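Putative chorismate mutase (Yersinia pestis biovar Microtus str. 91001, PDB 2GBB) catalyses the Claisen rearrangement of chorismate to prephenate as a secreted, all-helical chorismate mutase and may contribute to the pathogenicity of the bacterium. Local coordinates at residues P30-I35 against I72-R77; L9-L14 against N131-H136. All coordinates share one frame; numbering follows the deposited sequence.

How the interactions relate
Two contacts, one enclosed by the other along the chain, illustrate how an all-helical enzyme gathers distant segments round one pocket. From the N terminus, helix 7-14 comes first; interaction 2 sets it against residues 131-136, which end helix 126-132 and lead on toward the last helix, 140-150, and so closes a loop of 116 residues. Inside that loop lies interaction 1, where the turn leading into helix 34-50 meets the long helix 55-82 after 36 intervening residues. The centres of interactions 1 and 2 are about 18 Å apart. Helix 55-82 nevertheless bridges them: Ile72 CD1 packs on Leu14 CD2 and Tyr76 OH on His136 CD2. Both contacts include residues that probably bind substrate.

Interaction 1. Residues P30-I35 against I72-R77; sequences PIEDRI and IQYRYR. With SO4 (sulfate ion), chain I; SO4 (sulfate ion), chain F.
The turn 30-35, which becomes helical at Arg34, passes beside the helical segment 72-77, coming nearest where the CA atoms of Ile31 and Tyr74 lie 6.7 Å apart; no direct hydrogen bond joins the two segments. Ile31 carries the contact. Its CG2, anti to its own backbone N, sits over one face of the Tyr74 ring in a CH-pi contact, 3.8 Å from the ring centroid and 11° off the normal. The other branch, CG1, leans beside the backbone N and sends CD1 to the edge of the Arg77 guanidinium, 3.4 Å from NH1. Arg77 reaches this place because its chain bends at chi2 and chi3, and NH1 is held by Leu29 O. On a further side, CD1 of Ile31 lies 3.8 Å from Gln73 OE1.

The polar groups of the two segments are joined through water. One water accepts from Glu32 N and lies 2.9 Å from Tyr74 OH; a second, in the plane of the ring, joins the same hydroxyl to Glu32 OE1, which also forms a salt bridge with Lys70. Glu32 OE2 forms a salt bridge with Arg34 NE whose hydrogen bond is long and weak (3.4 Å). A sulfate, probably from the crystallisation liquor, takes hydrogen bonds from Ile31 N, although the two oxygens concerned are modelled too close to their neighbours for their places to be sure.

In this type II (AroQ) all-helical fold, Asp33, Ile72 and Gln73 probably bind substrate, and Gln73 NE2 donates to a bound citrate. The backbone oxygen of Ile31 and Gln73 OE1 both hold Lys24 NZ and probably help to position it for an anionic ligand, while the Ile31 side chain, packed on Tyr74 and Arg77, probably helps fix where that oxygen lies.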
ATOM      1  N   PRO A  30      -4.917   8.652   5.327  1.00 22.66           N
ATOM      2  CA  PRO A  30      -4.505   8.267   3.983  1.00 22.49           C
ATOM      3  C   PRO A  30      -2.972   8.447   3.792  1.00 21.76           C
ATOM      4  O   PRO A  30      -2.369   9.342   4.385  1.00 20.66           O
ATOM      5  CB  PRO A  30      -5.244   9.238   3.044  1.00 23.06           C
ATOM      6  CG  PRO A  30      -5.986  10.232   3.963  1.00 25.05           C
ATOM      7  CD  PRO A  30      -5.888   9.753   5.374  1.00 23.22           C
ATOM      8  N   ILE A  31      -2.382   7.600   2.960  1.00 20.81           N
ATOM      9  CA  ILE A  31      -0.954   7.706   2.630  1.00 20.98           C
ATOM     10  C   ILE A  31      -0.662   8.988   1.860  1.00 22.20           C
ATOM     11  O   ILE A  31       0.350   9.675   2.147  1.00 21.44           O
ATOM     12  CB  ILE A  31      -0.464   6.511   1.822  1.00 21.63           C
ATOM     13  CG1 ILE A  31      -0.435   5.257   2.728  1.00 19.66           C
ATOM     14  CG2 ILE A  31       0.933   6.833   1.141  1.00 17.31           C
ATOM     15  CD1 ILE A  31       0.060   5.573   4.227  1.00 22.68           C
ATOM     16  N   GLU A  32      -1.562   9.306   0.913  1.00 22.57           N
ATOM     17  CA  GLU A  32      -1.391  10.477   0.060  1.00 24.46           C
ATOM     18  C   GLU A  32      -2.000  11.729   0.676  1.00 23.58           C
ATOM     19  O   GLU A  32      -3.173  11.772   1.045  1.00 23.50           O
ATOM     20  CB  GLU A  32      -2.002  10.252  -1.321  1.00 24.38           C
ATOM     21  CG  GLU A  32      -1.643  11.389  -2.321  1.00 28.43           C
ATOM     22  CD  GLU A  32      -2.144  11.073  -3.728  1.00 30.25           C
ATOM     23  OE1 GLU A  32      -1.557  10.167  -4.398  1.00 37.81           O
ATOM     24  OE2 GLU A  32      -3.115  11.715  -4.154  1.00 34.66           O
ATOM     25  N   ASP A  33      -1.180  12.751   0.814  1.00 23.54           N
ATOM     26  CA  ASP A  33      -1.601  13.993   1.455  1.00 23.97           C
ATOM     27  C   ASP A  33      -0.908  15.092   0.649  1.00 24.12           C
ATOM     28  O   ASP A  33       0.278  15.351   0.865  1.00 22.88           O
ATOM     29  CB  ASP A  33      -1.173  13.989   2.924  1.00 23.22           C
ATOM     30  CG  ASP A  33      -1.350  15.381   3.605  1.00 25.67           C
ATOM     31  OD1 ASP A  33      -1.841  16.305   2.948  1.00 26.97           O
ATOM     32  OD2 ASP A  33      -0.949  15.558   4.767  1.00 25.55           O
ATOM     33  N   ARG A  34      -1.648  15.673  -0.307  1.00 23.35           N
ATOM     34  CA  ARG A  34      -1.142  16.629  -1.274  1.00 23.38           C
ATOM     35  C   ARG A  34      -0.712  17.936  -0.680  1.00 23.26           C
ATOM     36  O   ARG A  34       0.202  18.587  -1.198  1.00 21.90           O
ATOM     37  CB  ARG A  34      -2.180  16.914  -2.357  1.00 24.38           C
ATOM     38  CG  ARG A  34      -2.238  15.759  -3.357  1.00 26.79           C
ATOM     39  CD  ARG A  34      -3.360  15.875  -4.387  1.00 31.90           C
ATOM     40  NE  ARG A  34      -3.045  14.898  -5.445  1.00 37.22           N
ATOM     41  CZ  ARG A  34      -3.419  14.979  -6.717  1.00 39.86           C
ATOM     42  NH1 ARG A  34      -4.191  15.963  -7.158  1.00 37.98           N
ATOM     43  NH2 ARG A  34      -3.011  14.051  -7.565  1.00 44.65           N
ATOM     44  N   ILE A  35      -1.351  18.318   0.423  1.00 21.67           N
ATOM     45  CA  ILE A  35      -0.898  19.492   1.140  1.00 20.56           C
ATOM     46  C   ILE A  35       0.523  19.300   1.596  1.00 21.85           C
ATOM     47  O   ILE A  35       1.385  20.182   1.381  1.00 20.25           O
ATOM     48  CB  ILE A  35      -1.822  19.825   2.325  1.00 19.78           C
ATOM     49  CG1 ILE A  35      -3.289  20.030   1.845  1.00 21.96           C
ATOM     50  CG2 ILE A  35      -1.300  21.115   3.092  1.00 19.74           C
ATOM     51  CD1 ILE A  35      -3.473  21.037   0.663  1.00 25.03           C
ATOM     52  N   ILE A  72       6.591   2.801  -0.431  1.00 23.83           N
ATOM     53  CA  ILE A  72       7.026   2.108   0.775  1.00 23.69           C
ATOM     54  C   ILE A  72       5.919   2.043   1.820  1.00 23.74           C
ATOM     55  O   ILE A  72       5.642   0.968   2.420  1.00 23.09           O
ATOM     56  CB  ILE A  72       8.242   2.824   1.364  1.00 24.08           C
ATOM     57  CG1 ILE A  72       9.484   2.553   0.491  1.00 26.60           C
ATOM     58  CG2 ILE A  72       8.418   2.415   2.828  1.00 22.45           C
ATOM     59  CD1 ILE A  72      10.736   3.319   0.931  1.00 23.96           C
ATOM     60  N   GLN A  73       5.300   3.212   2.049  1.00 22.30           N
ATOM     61  CA  GLN A  73       4.246   3.352   3.032  1.00 21.85           C
ATOM     62  C   GLN A  73       3.044   2.501   2.675  1.00 21.77           C
ATOM     63  O   GLN A  73       2.488   1.849   3.535  1.00 20.75           O
ATOM     64  CB  GLN A  73       3.808   4.802   3.159  1.00 21.34           C
ATOM     65  CG  GLN A  73       4.912   5.758   3.699  1.00 20.84           C
ATOM     66  CD  GLN A  73       4.432   7.192   3.590  1.00 21.29           C
ATOM     67  OE1 GLN A  73       3.365   7.458   4.251  1.00 27.98           O
ATOM     68  NE2 GLN A  73       4.965   8.020   2.810  1.00 14.67           N
ATOM     69  N   TYR A  74       2.642   2.532   1.410  1.00 21.70           N
ATOM     70  CA  TYR A  74       1.502   1.721   0.972  1.00 22.15           C
ATOM     71  C   TYR A  74       1.707   0.217   1.260  1.00 22.33           C
ATOM     72  O   TYR A  74       0.806  -0.471   1.747  1.00 22.39           O
ATOM     73  CB  TYR A  74       1.335   1.881  -0.537  1.00 20.82           C
ATOM     74  CG  TYR A  74       0.478   3.065  -0.965  1.00 23.05           C
ATOM     75  CD1 TYR A  74      -0.754   3.314  -0.361  1.00 20.49           C
ATOM     76  CD2 TYR A  74       0.955   3.970  -1.957  1.00 21.33           C
ATOM     77  CE1 TYR A  74      -1.546   4.410  -0.748  1.00 19.45           C
ATOM     78  CE2 TYR A  74       0.193   5.055  -2.352  1.00 20.95           C
ATOM     79  CZ  TYR A  74      -1.028   5.270  -1.750  1.00 21.28           C
ATOM     80  OH  TYR A  74      -1.720   6.344  -2.180  1.00 21.28           O
ATOM     81  N   ARG A  75       2.922  -0.241   0.953  1.00 21.94           N
ATOM     82  CA  ARG A  75       3.351  -1.598   1.139  1.00 22.77           C
ATOM     83  C   ARG A  75       3.341  -1.984   2.605  1.00 22.72           C
ATOM     84  O   ARG A  75       2.855  -3.066   2.928  1.00 22.29           O
ATOM     85  CB  ARG A  75       4.707  -1.799   0.469  1.00 21.82           C
ATOM     86  CG  ARG A  75       4.525  -1.973  -1.023  1.00 23.94           C
ATOM     87  CD  ARG A  75       5.838  -2.119  -1.846  1.00 23.85           C
ATOM     88  NE  ARG A  75       5.495  -1.972  -3.267  1.00 23.25           N
ATOM     89  CZ  ARG A  75       6.129  -1.187  -4.138  1.00 23.95           C
ATOM     90  NH1 ARG A  75       7.193  -0.474  -3.745  1.00 23.89           N
ATOM     91  NH2 ARG A  75       5.690  -1.097  -5.409  1.00 21.85           N
ATOM     92  N   TYR A  76       3.792  -1.077   3.496  1.00 22.02           N
ATOM     93  CA  TYR A  76       3.676  -1.311   4.915  1.00 22.30           C
ATOM     94  C   TYR A  76       2.244  -1.388   5.349  1.00 23.09           C
ATOM     95  O   TYR A  76       1.898  -2.263   6.172  1.00 23.68           O
ATOM     96  CB  TYR A  76       4.442  -0.270   5.764  1.00 23.38           C
ATOM     97  CG  TYR A  76       5.937  -0.634   5.941  1.00 24.33           C
ATOM     98  CD1 TYR A  76       6.326  -1.696   6.787  1.00 24.10           C
ATOM     99  CD2 TYR A  76       6.914   0.037   5.218  1.00 21.13           C
ATOM    100  CE1 TYR A  76       7.701  -2.051   6.939  1.00 25.39           C
ATOM    101  CE2 TYR A  76       8.272  -0.239   5.386  1.00 23.70           C
ATOM    102  CZ  TYR A  76       8.666  -1.322   6.227  1.00 25.76           C
ATOM    103  OH  TYR A  76      10.020  -1.620   6.353  1.00 26.37           O
ATOM    104  N   ARG A  77       1.396  -0.479   4.848  1.00 23.60           N
ATOM    105  CA  ARG A  77      -0.028  -0.507   5.292  1.00 23.67           C
ATOM    106  C   ARG A  77      -0.631  -1.897   4.945  1.00 21.96           C
ATOM    107  O   ARG A  77      -1.314  -2.519   5.751  1.00 21.28           O
ATOM    108  CB  ARG A  77      -0.875   0.584   4.616  1.00 24.25           C
ATOM    109  CG  ARG A  77      -0.765   1.978   5.093  1.00 27.18           C
ATOM    110  CD  ARG A  77      -1.199   2.179   6.555  1.00 26.61           C
ATOM    111  NE  ARG A  77      -2.611   2.442   6.845  1.00 24.24           N
ATOM    112  CZ  ARG A  77      -3.243   3.585   6.625  1.00 27.81           C
ATOM    113  NH1 ARG A  77      -2.622   4.580   6.032  1.00 25.50           N
ATOM    114  NH2 ARG A  77      -4.516   3.719   6.945  1.00 25.67           N
TER
HETATM  115  S   SO4 I 209      -4.581   5.473   1.289  1.00  9.63           S
HETATM  116  O1  SO4 I 209      -4.886   5.785  -0.086  1.00 22.68           O
HETATM  117  O2  SO4 I 209      -4.990   6.488   2.183  1.00 23.56           O
HETATM  118  O3  SO4 I 209      -5.273   4.264   1.501  1.00 24.09           O
HETATM  119  O4  SO4 I 209      -3.165   5.313   1.435  1.00 27.38           O
HETATM  120  S   SO4 F 200      11.454  -4.071   8.446  0.50 49.32           S
HETATM  121  O1  SO4 F 200      10.232  -3.393   8.062  0.50 46.22           O
HETATM  122  O2  SO4 F 200      12.032  -3.368   9.581  0.50 48.24           O
HETATM  123  O3  SO4 F 200      11.145  -5.453   8.813  0.50 48.27           O
HETATM  124  O4  SO4 F 200      12.399  -4.094   7.335  0.50 48.61           O
HETATM  125  O   HOH W   1      -3.602   7.730  -0.433  1.00 25.11           O
HETATM  126  O   HOH W   2      -0.605   7.918  -4.167  1.00 33.14           O

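Interaction 2. Residues L9-L14 against N131-H136; sequences LINERL and NTIRQH. With SO4 (sulfate ion), chain H.
Asn11 OD1 is the acceptor on which the polar part of this contact converges. Gln135 NE2 donates to it over 2.9 Å, yet arrives from above the carbonyl plane, 50° out of it, instead of along a lone pair. A weak second bond comes from the backbone, Arg134 N, at 3.2 Å. Asn11 reaches across with CG anti to its backbone N (chi1 -176°), and the bend of Gln135 at chi2 brings NE2 over the Asn11 carbonyl, the two amide planes 34° apart. The same NE2 stands 3.1 Å from Asn11 O.

The geometry on the other side is that of a chain leaving a helix: Ile133 is the first residue past helix 126-132 to abandon helical torsions, and the extended residues after it run along helix 7-14. A side-chain amide thus receives a main-chain N-H just beyond a helix end, joining the N-terminal helix of this type II (AroQ) all-helical chorismate mutase fold to a C-terminal connection.

Beneath the amides, Ile133 lies between two residues one helical turn apart. Its CD1 meets Ile10 CG2 at 3.8 Å, and its CG2 meets Leu14 CD1 at the same separation, both pairs crossing obliquely. Leu14 CB also approaches Gln135 CG, at 4.2 Å. Leu14 and Ile133 share Leu138 as a further neighbour, and Leu14 continues onto Ala68 and Ile72 of helix 55-82. The guanidinium of Arg13, a probable substrate-binding residue on this turn, ends far from 131-136, where NH1 donates to the bound citrate.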
ATOM      1  N   LEU A   9      22.508   9.301   0.965  1.00 25.73           N
ATOM      2  CA  LEU A   9      21.584  10.272   1.567  1.00 25.19           C
ATOM      3  C   LEU A   9      20.142   9.999   1.188  1.00 23.88           C
ATOM      4  O   LEU A   9      19.258  10.064   2.039  1.00 23.60           O
ATOM      5  CB  LEU A   9      22.000  11.712   1.208  1.00 25.81           C
ATOM      6  CG  LEU A   9      23.471  12.044   1.574  1.00 28.41           C
ATOM      7  CD1 LEU A   9      24.065  13.202   0.774  1.00 31.02           C
ATOM      8  CD2 LEU A   9      23.596  12.336   3.071  1.00 32.14           C
ATOM      9  N   ILE A  10      19.908   9.681  -0.076  1.00 23.17           N
ATOM     10  CA  ILE A  10      18.571   9.365  -0.547  1.00 24.28           C
ATOM     11  C   ILE A  10      18.058   8.092   0.140  1.00 25.31           C
ATOM     12  O   ILE A  10      16.923   8.029   0.651  1.00 24.12           O
ATOM     13  CB  ILE A  10      18.617   9.173  -2.064  1.00 23.83           C
ATOM     14  CG1 ILE A  10      18.887  10.532  -2.763  1.00 23.41           C
ATOM     15  CG2 ILE A  10      17.379   8.475  -2.550  1.00 24.71           C
ATOM     16  CD1 ILE A  10      19.080  10.423  -4.299  1.00 24.90           C
ATOM     17  N   ASN A  11      18.939   7.092   0.215  1.00 26.22           N
ATOM     18  CA  ASN A  11      18.643   5.907   1.007  1.00 27.81           C
ATOM     19  C   ASN A  11      18.249   6.154   2.464  1.00 27.53           C
ATOM     20  O   ASN A  11      17.265   5.583   2.937  1.00 29.12           O
ATOM     21  CB  ASN A  11      19.800   4.892   0.908  1.00 28.17           C
ATOM     22  CG  ASN A  11      19.496   3.616   1.644  1.00 30.66           C
ATOM     23  OD1 ASN A  11      18.710   2.811   1.175  1.00 28.57           O
ATOM     24  ND2 ASN A  11      20.076   3.453   2.833  1.00 33.20           N
ATOM     25  N   GLU A  12      19.023   6.960   3.183  1.00 28.43           N
ATOM     26  CA  GLU A  12      18.708   7.325   4.578  1.00 27.72           C
ATOM     27  C   GLU A  12      17.400   8.100   4.703  1.00 27.23           C
ATOM     28  O   GLU A  12      16.657   7.884   5.656  1.00 26.65           O
ATOM     29  CB  GLU A  12      19.844   8.167   5.190  0.50 27.97           C
ATOM     30  CG  GLU A  12      21.253   7.503   5.260  0.50 28.56           C
ATOM     31  CD  GLU A  12      22.402   8.533   5.222  0.50 29.10           C
ATOM     32  OE1 GLU A  12      23.519   8.225   4.707  0.50 30.86           O
ATOM     33  OE2 GLU A  12      22.186   9.665   5.703  0.50 29.61           O
ATOM     34  N   ARG A  13      17.115   9.010   3.764  1.00 26.23           N
ATOM     35  CA  ARG A  13      15.796   9.686   3.753  1.00 25.16           C
ATOM     36  C   ARG A  13      14.650   8.625   3.754  1.00 23.67           C
ATOM     37  O   ARG A  13      13.728   8.667   4.559  1.00 22.55           O
ATOM     38  CB  ARG A  13      15.675  10.631   2.551  1.00 24.52           C
ATOM     39  CG  ARG A  13      14.476  11.645   2.691  1.00 26.01           C
ATOM     40  CD  ARG A  13      14.449  12.743   1.611  1.00 28.08           C
ATOM     41  NE  ARG A  13      13.349  13.675   1.865  1.00 33.17           N
ATOM     42  CZ  ARG A  13      12.066  13.446   1.567  1.00 33.93           C
ATOM     43  NH1 ARG A  13      11.708  12.324   0.946  1.00 32.83           N
ATOM     44  NH2 ARG A  13      11.135  14.353   1.896  1.00 31.29           N
ATOM     45  N   LEU A  14      14.766   7.651   2.868  1.00 22.78           N
ATOM     46  CA  LEU A  14      13.728   6.628   2.685  1.00 23.28           C
ATOM     47  C   LEU A  14      13.646   5.630   3.877  1.00 23.96           C
ATOM     48  O   LEU A  14      12.629   5.005   4.100  1.00 24.13           O
ATOM     49  CB  LEU A  14      13.944   5.904   1.329  1.00 21.88           C
ATOM     50  CG  LEU A  14      13.646   6.652   0.015  1.00 19.41           C
ATOM     51  CD1 LEU A  14      14.138   5.851  -1.211  1.00 19.56           C
ATOM     52  CD2 LEU A  14      12.147   6.908  -0.149  1.00 24.72           C
ATOM     53  N   ASN A 131      22.197  -0.541  -6.088  1.00 47.64           N
ATOM     54  CA  ASN A 131      22.933  -1.255  -5.041  1.00 47.20           C
ATOM     55  C   ASN A 131      22.979  -0.506  -3.716  1.00 45.87           C
ATOM     56  O   ASN A 131      23.225  -1.121  -2.659  1.00 45.66           O
ATOM     57  CB  ASN A 131      24.370  -1.583  -5.510  1.00 48.09           C
ATOM     58  CG  ASN A 131      24.408  -2.560  -6.707  1.00 51.15           C
ATOM     59  OD1 ASN A 131      23.429  -3.279  -6.994  1.00 53.06           O
ATOM     60  ND2 ASN A 131      25.545  -2.580  -7.413  1.00 52.97           N
ATOM     61  N   THR A 132      22.742   0.811  -3.768  1.00 43.83           N
ATOM     62  CA  THR A 132      22.907   1.676  -2.596  1.00 42.20           C
ATOM     63  C   THR A 132      21.562   2.010  -1.976  1.00 41.87           C
ATOM     64  O   THR A 132      21.438   2.115  -0.764  1.00 41.93           O
ATOM     65  CB  THR A 132      23.615   3.020  -2.951  1.00 42.12           C
ATOM     66  OG1 THR A 132      24.817   2.751  -3.666  1.00 41.41           O
ATOM     67  CG2 THR A 132      23.933   3.833  -1.692  1.00 40.58           C
ATOM     68  N   ILE A 133      20.561   2.225  -2.815  1.00 40.88           N
ATOM     69  CA  ILE A 133      19.258   2.565  -2.297  1.00 40.58           C
ATOM     70  C   ILE A 133      18.473   1.257  -2.236  1.00 41.41           C
ATOM     71  O   ILE A 133      17.860   0.841  -3.209  1.00 40.64           O
ATOM     72  CB  ILE A 133      18.546   3.640  -3.165  1.00 40.23           C
ATOM     73  CG1 ILE A 133      19.422   4.903  -3.293  1.00 38.53           C
ATOM     74  CG2 ILE A 133      17.208   4.004  -2.535  1.00 38.88           C
ATOM     75  CD1 ILE A 133      19.110   5.768  -4.496  1.00 36.71           C
ATOM     76  N   ARG A 134      18.577   0.591  -1.090  1.00 42.37           N
ATOM     77  CA  ARG A 134      17.825  -0.624  -0.807  1.00 44.08           C
ATOM     78  C   ARG A 134      17.109  -0.486   0.542  1.00 42.53           C
ATOM     79  O   ARG A 134      17.733  -0.189   1.560  1.00 42.62           O
ATOM     80  CB  ARG A 134      18.713  -1.898  -0.835  1.00 43.95           C
ATOM     81  CG  ARG A 134      20.237  -1.744  -0.743  1.00 46.79           C
ATOM     82  CD  ARG A 134      20.968  -3.139  -0.921  1.00 49.34           C
ATOM     83  NE  ARG A 134      20.588  -4.156   0.091  1.00 58.21           N
ATOM     84  CZ  ARG A 134      19.834  -5.239  -0.149  1.00 62.12           C
ATOM     85  NH1 ARG A 134      19.385  -5.496  -1.380  1.00 63.05           N
ATOM     86  NH2 ARG A 134      19.524  -6.081   0.845  1.00 62.69           N
ATOM     87  N   GLN A 135      15.795  -0.643   0.530  1.00 41.01           N
ATOM     88  CA  GLN A 135      14.996  -0.633   1.758  1.00 39.69           C
ATOM     89  C   GLN A 135      13.920  -1.706   1.567  1.00 38.26           C
ATOM     90  O   GLN A 135      13.506  -2.004   0.439  1.00 37.30           O
ATOM     91  CB  GLN A 135      14.281   0.718   2.026  1.00 40.69           C
ATOM     92  CG  GLN A 135      15.103   2.002   2.309  1.00 40.48           C
ATOM     93  CD  GLN A 135      15.887   1.971   3.622  1.00 47.07           C
ATOM     94  OE1 GLN A 135      15.421   1.450   4.660  1.00 48.12           O
ATOM     95  NE2 GLN A 135      17.097   2.535   3.584  1.00 48.00           N
ATOM     96  N   HIS A 136      13.478  -2.288   2.678  1.00 37.40           N
ATOM     97  CA  HIS A 136      12.301  -3.122   2.661  1.00 36.48           C
ATOM     98  C   HIS A 136      11.147  -2.332   1.996  1.00 35.58           C
ATOM     99  O   HIS A 136      10.994  -1.121   2.207  1.00 33.68           O
ATOM    100  CB  HIS A 136      11.948  -3.555   4.080  1.00 37.06           C
ATOM    101  CG  HIS A 136      10.851  -4.573   4.144  1.00 38.09           C
ATOM    102  ND1 HIS A 136      10.914  -5.783   3.480  1.00 39.70           N
ATOM    103  CD2 HIS A 136       9.663  -4.557   4.791  1.00 39.19           C
ATOM    104  CE1 HIS A 136       9.808  -6.467   3.720  1.00 41.63           C
ATOM    105  NE2 HIS A 136       9.032  -5.745   4.511  1.00 41.42           N
TER
HETATM  106  S   SO4 H 202      28.126  -0.134  -6.922  0.50 54.39           S
HETATM  107  O1  SO4 H 202      28.461   0.493  -8.205  0.50 53.14           O
HETATM  108  O2  SO4 H 202      29.221   0.132  -5.975  0.50 52.81           O
HETATM  109  O3  SO4 H 202      26.914   0.460  -6.386  0.50 52.80           O
HETATM  110  O4  SO4 H 202      27.902  -1.570  -7.078  0.50 51.10           O